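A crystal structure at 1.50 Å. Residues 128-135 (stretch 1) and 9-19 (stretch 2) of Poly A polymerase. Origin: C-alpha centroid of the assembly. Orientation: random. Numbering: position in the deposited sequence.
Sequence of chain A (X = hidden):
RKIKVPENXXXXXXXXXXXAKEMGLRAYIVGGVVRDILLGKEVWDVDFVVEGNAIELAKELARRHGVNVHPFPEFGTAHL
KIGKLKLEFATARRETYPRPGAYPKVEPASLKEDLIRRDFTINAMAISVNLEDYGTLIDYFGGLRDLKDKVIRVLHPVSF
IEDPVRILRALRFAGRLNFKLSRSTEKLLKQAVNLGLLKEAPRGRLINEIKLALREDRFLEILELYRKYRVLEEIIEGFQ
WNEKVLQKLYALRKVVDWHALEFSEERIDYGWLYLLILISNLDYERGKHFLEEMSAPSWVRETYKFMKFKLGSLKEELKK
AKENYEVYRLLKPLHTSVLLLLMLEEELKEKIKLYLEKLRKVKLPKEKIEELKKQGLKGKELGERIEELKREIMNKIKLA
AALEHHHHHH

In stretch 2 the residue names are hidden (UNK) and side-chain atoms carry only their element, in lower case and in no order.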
# COMPACT_ATOMS: atom_id res chain seq x y z
N SER A 128 -15.07 -12.54 -19.45
CA SER A 128 -15.05 -12.48 -20.91
C SER A 128 -15.68 -11.19 -21.41
O SER A 128 -16.76 -10.81 -20.97
CB SER A 128 -15.79 -13.67 -21.52
OG SER A 128 -15.82 -13.52 -22.93
N VAL A 129 -15.02 -10.52 -22.35
CA VAL A 129 -15.67 -9.41 -23.03
C VAL A 129 -15.92 -9.79 -24.48
O VAL A 129 -16.19 -8.95 -25.33
CB VAL A 129 -14.85 -8.10 -22.92
CG1 VAL A 129 -14.74 -7.70 -21.44
CG2 VAL A 129 -13.47 -8.23 -23.58
N ASN A 130 -15.86 -11.09 -24.76
CA ASN A 130 -16.04 -11.56 -26.12
C ASN A 130 -17.50 -11.60 -26.54
O ASN A 130 -18.39 -11.60 -25.70
CB ASN A 130 -15.38 -12.92 -26.27
CG ASN A 130 -13.92 -12.85 -25.96
OD1 ASN A 130 -13.15 -12.25 -26.72
ND2 ASN A 130 -13.52 -13.40 -24.81
N LEU A 131 -17.72 -11.61 -27.85
CA LEU A 131 -19.05 -11.38 -28.38
C LEU A 131 -20.06 -12.44 -27.97
O LEU A 131 -21.22 -12.13 -27.74
CB LEU A 131 -19.03 -11.31 -29.92
CG LEU A 131 -18.25 -10.14 -30.53
CD1 LEU A 131 -18.36 -10.18 -32.04
CD2 LEU A 131 -18.74 -8.80 -29.99
N GLU A 132 -19.62 -13.70 -27.86
CA GLU A 132 -20.60 -14.78 -27.72
C GLU A 132 -20.92 -15.12 -26.26
O GLU A 132 -21.90 -15.81 -25.99
CB GLU A 132 -20.12 -16.03 -28.45
CG GLU A 132 -19.29 -16.98 -27.63
CD GLU A 132 -17.86 -16.53 -27.45
OE1 GLU A 132 -17.46 -15.53 -28.09
OE2 GLU A 132 -17.13 -17.19 -26.67
N ASP A 133 -20.10 -14.63 -25.33
CA ASP A 133 -20.31 -14.96 -23.91
C ASP A 133 -19.98 -13.76 -23.03
O ASP A 133 -19.44 -13.89 -21.94
CB ASP A 133 -19.48 -16.17 -23.49
CG ASP A 133 -17.99 -15.88 -23.49
OD1 ASP A 133 -17.56 -14.92 -24.16
OD2 ASP A 133 -17.25 -16.60 -22.78
N TYR A 134 -20.35 -12.58 -23.50
CA TYR A 134 -20.01 -11.34 -22.82
C TYR A 134 -20.46 -11.31 -21.37
O TYR A 134 -21.63 -11.58 -21.07
CB TYR A 134 -20.61 -10.16 -23.57
CG TYR A 134 -20.22 -8.81 -23.03
CD1 TYR A 134 -21.01 -8.16 -22.10
CD2 TYR A 134 -19.04 -8.19 -23.46
CE1 TYR A 134 -20.65 -6.92 -21.60
CE2 TYR A 134 -18.68 -6.95 -22.98
CZ TYR A 134 -19.49 -6.31 -22.06
OH TYR A 134 -19.14 -5.08 -21.59
N GLY A 135 -19.53 -10.97 -20.48
CA GLY A 135 -19.82 -10.87 -19.05
C GLY A 135 -19.67 -12.18 -18.28
O GLY A 135 -19.86 -12.19 -17.07
N UNK A 9 -16.99 1.04 -17.30
CA UNK A 9 -16.08 0.21 -18.11
C UNK A 9 -16.80 -0.40 -19.32
O UNK A 9 -16.17 -0.84 -20.27
c UNK A 9 -14.23 -1.41 -15.14
c UNK A 9 -14.69 -0.35 -16.07
c UNK A 9 -15.48 -0.93 -17.24
c UNK A 9 -14.58 -1.87 -18.04
N UNK A 10 -18.13 -0.40 -19.29
CA UNK A 10 -18.94 -1.12 -20.27
C UNK A 10 -18.64 -0.75 -21.73
O UNK A 10 -18.45 -1.64 -22.56
o UNK A 10 -21.07 -3.51 -20.60
c UNK A 10 -21.68 -2.67 -21.30
c UNK A 10 -20.43 -0.88 -19.96
c UNK A 10 -21.39 -1.18 -21.10
o UNK A 10 -22.52 -2.99 -22.17
N UNK A 11 -18.57 0.54 -22.05
CA UNK A 11 -18.35 0.93 -23.45
C UNK A 11 -17.03 0.41 -23.99
O UNK A 11 -16.97 -0.15 -25.09
c UNK A 11 -19.79 3.05 -23.46
c UNK A 11 -18.41 2.45 -23.60
o UNK A 11 -20.94 5.11 -23.80
c UNK A 11 -19.86 4.50 -23.92
o UNK A 11 -18.83 5.04 -24.38
N UNK A 12 -15.96 0.55 -23.21
CA UNK A 12 -14.65 0.08 -23.64
C UNK A 12 -14.60 -1.45 -23.66
O UNK A 12 -14.04 -2.04 -24.58
c UNK A 12 -13.36 2.15 -23.00
c UNK A 12 -13.53 0.65 -22.74
c UNK A 12 -12.20 -0.06 -22.98
c UNK A 12 -12.99 2.50 -24.43
N UNK A 13 -15.19 -2.10 -22.66
CA UNK A 13 -15.22 -3.57 -22.64
C UNK A 13 -15.90 -4.13 -23.90
O UNK A 13 -15.38 -5.06 -24.54
c UNK A 13 -15.94 -4.06 -21.39
N UNK A 14 -17.05 -3.56 -24.26
CA UNK A 14 -17.75 -3.98 -25.48
C UNK A 14 -16.85 -3.81 -26.70
O UNK A 14 -16.75 -4.71 -27.55
c UNK A 14 -20.14 -3.47 -24.68
n UNK A 14 -23.70 -6.15 -23.12
c UNK A 14 -19.03 -3.17 -25.67
n UNK A 14 -22.59 -6.99 -24.95
c UNK A 14 -22.74 -6.04 -24.03
c UNK A 14 -20.85 -4.78 -24.98
n UNK A 14 -21.94 -4.99 -24.03
N UNK A 15 -16.21 -2.64 -26.80
CA UNK A 15 -15.39 -2.33 -27.95
C UNK A 15 -14.17 -3.24 -28.04
O UNK A 15 -13.78 -3.66 -29.13
c UNK A 15 -14.20 -0.44 -29.16
c UNK A 15 -14.95 -0.87 -27.91
o UNK A 15 -14.11 1.71 -28.16
c UNK A 15 -13.95 1.05 -29.20
o UNK A 15 -13.55 1.55 -30.27
N UNK A 16 -13.54 -3.54 -26.90
CA UNK A 16 -12.41 -4.45 -26.91
C UNK A 16 -12.81 -5.83 -27.47
O UNK A 16 -12.08 -6.40 -28.27
c UNK A 16 -11.06 -3.31 -25.15
c UNK A 16 -10.86 -5.78 -25.41
c UNK A 16 -11.80 -4.58 -25.50
N UNK A 17 -13.98 -6.34 -27.08
CA UNK A 17 -14.46 -7.60 -27.62
C UNK A 17 -14.73 -7.53 -29.12
O UNK A 17 -14.49 -8.51 -29.85
N UNK A 18 -15.24 -6.40 -29.59
CA UNK A 18 -15.51 -6.22 -31.01
C UNK A 18 -14.20 -6.22 -31.80
O UNK A 18 -14.08 -6.90 -32.83
c UNK A 18 -16.28 -4.92 -31.24
c UNK A 18 -18.27 -3.54 -30.46
c UNK A 18 -17.70 -4.94 -30.67
o UNK A 18 -17.61 -2.54 -30.70
n UNK A 18 -19.51 -3.48 -29.98
N UNK A 19 -13.22 -5.46 -31.33
CA UNK A 19 -11.94 -5.40 -32.01
C UNK A 19 -11.26 -6.77 -31.97
O UNK A 19 -10.69 -7.21 -32.96
c UNK A 19 -9.63 -4.38 -31.99
c UNK A 19 -11.02 -4.33 -31.37
c UNK A 19 -10.90 -1.87 -30.79
c UNK A 19 -11.62 -2.94 -31.57
O HOH W 1 -17.89 -7.24 -26.87
O HOH W 2 -14.80 -11.16 -29.10

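Position 9 carries four carbons, forked at the first, with one arm two carbons long; this is a beta-branched isoleucine, Ile9, and it makes no contact with stretch 1. Position 10 has three carbons, the third carrying two oxygens, which defines a carboxylate on a two-methylene arm: Glu10. Its CB points sideways, but the end of the side chain comes nearer to stretch 1, where Tyr134 OH donates a hydrogen bond to Glu10 OE1 at 2.7 Å. Position 11 has the same atoms, three carbons and two oxygens, but points away and touches nothing on stretch 1: Glu11. Position 12 repeats the forked four-carbon pattern of position 9 and also points away: Ile12.

Position 13 has one side-chain carbon, so it is alanine. Ala13 CB points toward stretch 1, 3.8 Å from Val129 CG1 and 3.4 Å from Tyr134 OH. Position 14 shows three carbons, a nitrogen, then a carbon bearing two more nitrogens, the guanidinium of Arg14. Its group lies flat on the Tyr134 ring, centres 3.6 Å apart and planes at 11°, with Arg14 CZ over the face, 25° off the ring normal. Arg14 NE also forms a salt bridge with Glu10 OE2 at 2.8 Å, one turn back.

Position 15, three carbons and two oxygens, points away: Glu15. Position 16 has one carbon carrying two others, a valine; Val16 CG1 packs 4.0 Å from Val129 CG2. Position 17 has no side-chain atoms and is glycine. Gly17 CA lies 3.2 Å from Val129 O in a CA-H...O contact, and an ideal CB here would fall 1.9 Å from that same oxygen, a clash. Position 18 has three carbons, the third with one oxygen and one nitrogen, an amide: Gln18, whose CG lies 4.1 Å from Leu131 CD2. Position 19, four carbons forked at the first with one two-carbon arm, is Ile19, out of reach.

The contact buries 415 Å², both sides summed, and combines close packing with polar anchoring. Val129 sits against Ala13, Val16 and Gly17, while Tyr134 offers its hydroxyl to Glu10 and a ring face to Arg14. Because Glu10 uses one carboxylate oxygen for each partner, tyrosine, glutamate and arginine form a closed set. Water 1 adds a bridge, donating to Arg14 O and to Val129 O, each 2.9 Å from its oxygen.

Stretch 2 9-19: IEEIAREVGQI
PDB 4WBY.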